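Local coordinates for UPF0255 protein frsA (Vibrio vulnificus, PDB 4I4C) that probably hydrolyses carboxylic esters to an alcohol and a carboxylate, and appears not to be a cofactor-independent pyruvate decarboxylase, at residues Thr207-Leu212 against Ile269-Gly274. Residues are numbered along the deposited sequence; the frame is centred on the assembly and turned at random.
Sequences TDMWRL and IGFRFG. With 6NA (hexanoic acid), chain D.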
# COMPACT_ATOMS: atom_id res chain seq x y z
N THR A 207 1.99 -1.81 7.45
CA THR A 207 1.26 -2.52 8.49
C THR A 207 -0.16 -2.90 8.04
O THR A 207 -0.96 -3.38 8.83
CB THR A 207 1.24 -1.68 9.82
OG1 THR A 207 0.93 -0.32 9.53
CG2 THR A 207 2.61 -1.71 10.52
N ASP A 208 -0.48 -2.71 6.76
CA ASP A 208 -1.83 -2.97 6.26
C ASP A 208 -1.99 -4.37 5.67
O ASP A 208 -2.99 -4.64 5.01
CB ASP A 208 -2.25 -1.94 5.18
CG ASP A 208 -2.34 -0.52 5.70
OD1 ASP A 208 -2.23 -0.33 6.93
OD2 ASP A 208 -2.51 0.41 4.88
N MET A 209 -1.04 -5.27 5.92
CA MET A 209 -1.04 -6.57 5.24
C MET A 209 -0.91 -7.77 6.17
O MET A 209 -0.46 -8.84 5.76
CB MET A 209 0.09 -6.61 4.20
CG MET A 209 -0.11 -5.61 3.08
SD MET A 209 1.36 -5.35 2.06
CE MET A 209 2.50 -4.60 3.24
N TRP A 210 -1.30 -7.58 7.44
CA TRP A 210 -1.29 -8.63 8.44
C TRP A 210 -1.99 -9.92 7.98
O TRP A 210 -1.50 -11.01 8.24
CB TRP A 210 -1.90 -8.15 9.76
CG TRP A 210 -2.18 -9.29 10.67
CD1 TRP A 210 -3.40 -9.79 11.02
CD2 TRP A 210 -1.21 -10.11 11.33
NE1 TRP A 210 -3.25 -10.86 11.87
CE2 TRP A 210 -1.92 -11.08 12.07
CE3 TRP A 210 0.19 -10.11 11.37
CZ2 TRP A 210 -1.27 -12.05 12.84
CZ3 TRP A 210 0.83 -11.08 12.13
CH2 TRP A 210 0.10 -12.03 12.85
N ARG A 211 -3.12 -9.80 7.28
CA ARG A 211 -3.84 -10.99 6.84
C ARG A 211 -3.14 -11.73 5.69
O ARG A 211 -3.41 -12.91 5.44
CB ARG A 211 -5.29 -10.64 6.47
CG ARG A 211 -6.07 -10.04 7.63
CD ARG A 211 -7.49 -10.58 7.76
NE ARG A 211 -8.09 -10.22 9.05
CZ ARG A 211 -9.34 -10.49 9.43
NH1 ARG A 211 -10.16 -11.13 8.60
NH2 ARG A 211 -9.77 -10.10 10.63
N LEU A 212 -2.26 -11.04 4.99
CA LEU A 212 -1.46 -11.70 3.95
C LEU A 212 -0.62 -12.78 4.62
O LEU A 212 -0.57 -13.92 4.15
CB LEU A 212 -0.56 -10.70 3.23
CG LEU A 212 0.38 -11.30 2.21
CD1 LEU A 212 -0.43 -12.11 1.19
CD2 LEU A 212 1.15 -10.17 1.54
N ILE A 269 6.50 -9.98 -3.14
CA ILE A 269 5.11 -9.66 -3.47
C ILE A 269 4.96 -8.13 -3.51
O ILE A 269 5.38 -7.44 -2.59
CB ILE A 269 4.12 -10.25 -2.43
CG1 ILE A 269 4.41 -11.75 -2.22
CG2 ILE A 269 2.69 -10.05 -2.88
CD1 ILE A 269 3.60 -12.40 -1.11
N GLY A 270 4.38 -7.61 -4.58
CA GLY A 270 4.26 -6.18 -4.78
C GLY A 270 2.87 -5.81 -5.28
O GLY A 270 2.45 -6.27 -6.33
N PHE A 271 2.16 -4.99 -4.50
CA PHE A 271 0.84 -4.50 -4.88
C PHE A 271 0.96 -3.07 -5.37
O PHE A 271 1.74 -2.29 -4.83
CB PHE A 271 -0.09 -4.50 -3.66
CG PHE A 271 -0.23 -5.84 -3.00
CD1 PHE A 271 -1.20 -6.74 -3.42
CD2 PHE A 271 0.59 -6.18 -1.93
CE1 PHE A 271 -1.34 -7.98 -2.78
CE2 PHE A 271 0.45 -7.41 -1.29
CZ PHE A 271 -0.52 -8.31 -1.72
N ARG A 272 0.17 -2.70 -6.37
CA ARG A 272 0.22 -1.35 -6.93
C ARG A 272 1.66 -0.96 -7.24
O ARG A 272 2.43 -1.77 -7.73
CB ARG A 272 -0.42 -0.32 -5.98
CG ARG A 272 -1.81 -0.65 -5.51
CD ARG A 272 -2.67 -1.04 -6.66
NE ARG A 272 -3.63 -0.01 -7.00
CZ ARG A 272 -4.32 0.02 -8.14
NH1 ARG A 272 -4.14 -0.93 -9.07
NH2 ARG A 272 -5.19 1.00 -8.35
N PHE A 273 2.03 0.28 -6.91
CA PHE A 273 3.37 0.78 -7.22
C PHE A 273 4.43 -0.06 -6.53
O PHE A 273 5.56 -0.16 -7.02
CB PHE A 273 3.51 2.25 -6.80
CG PHE A 273 4.69 2.95 -7.42
CD1 PHE A 273 5.19 2.56 -8.65
CD2 PHE A 273 5.31 4.00 -6.77
CE1 PHE A 273 6.27 3.21 -9.22
CE2 PHE A 273 6.40 4.64 -7.33
CZ PHE A 273 6.88 4.24 -8.55
N GLY A 274 4.07 -0.68 -5.41
CA GLY A 274 4.94 -1.68 -4.80
C GLY A 274 5.39 -2.73 -5.83
O GLY A 274 6.52 -3.21 -5.79
CA 6NA D . -0.16 3.69 -7.58
C 6NA D . -0.14 3.24 -6.16
O 6NA D . 0.81 2.70 -5.68
CB 6NA D . -0.21 5.15 -7.76
CG 6NA D . -0.11 5.69 -9.09
CD 6NA D . -1.18 5.42 -10.03
C6 6NA D . -2.29 6.34 -9.98
OXT 6NA D . -1.10 3.40 -5.47
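Backbones stay well apart, with CA of Met209 10.5 Å from CA of Phe271 and CA of Leu212 10.1 Å from CA of Ile269, so side chains alone bridge the start of helix 210-217 and the end of strand 266-271. The setting is an alpha/beta-hydrolase fold, and 269-274 forms its nucleophile elbow. Gly270-Phe271-Arg272-Phe273-Gly274 follows the Gly-X-nucleophile-X-Gly pattern of serine hydrolases, but Arg272 stands where the serine nucleophile usually lies, with a positive phi as the chain turns from strand to helix. Met209, the N-cap of helix 210-217, accepts a backbone bond at its O from Leu212 N (2.9 Å). A bend at its third torsion (chi3 -65°) turns CE back from the line of the chain, which slides past Phe271 in the opposite direction and brings SD to 4.0 Å from Phe271 CE2. This is a Met-aromatic contact: the sulfur lies 5.0 Å from the ring centroid and 62° off the ring normal. Leu212 approaches the same ring from the opposite direction and sets CD2 at its edge, near the ring plane, 4.0 Å from Phe271 CE2. The same methyl also reaches Ile269 CD1 at 4.2 Å. Val198 of the neighbouring strand 193-199 packs against all four of these side chains, joining helix and sheet in an apolar layer. Met209 and Leu212 also line the pocket that holds a polyether, probably from the crystallisation liquor, together with Arg272, which forms a salt bridge to Asp366. Past the turn, hexanoic acid is hydrogen-bonded by the backbone NH groups of Leu202 and Phe273, an arrangement resembling an oxyanion hole; Phe273 N donates to 6NA O at 3.0 Å.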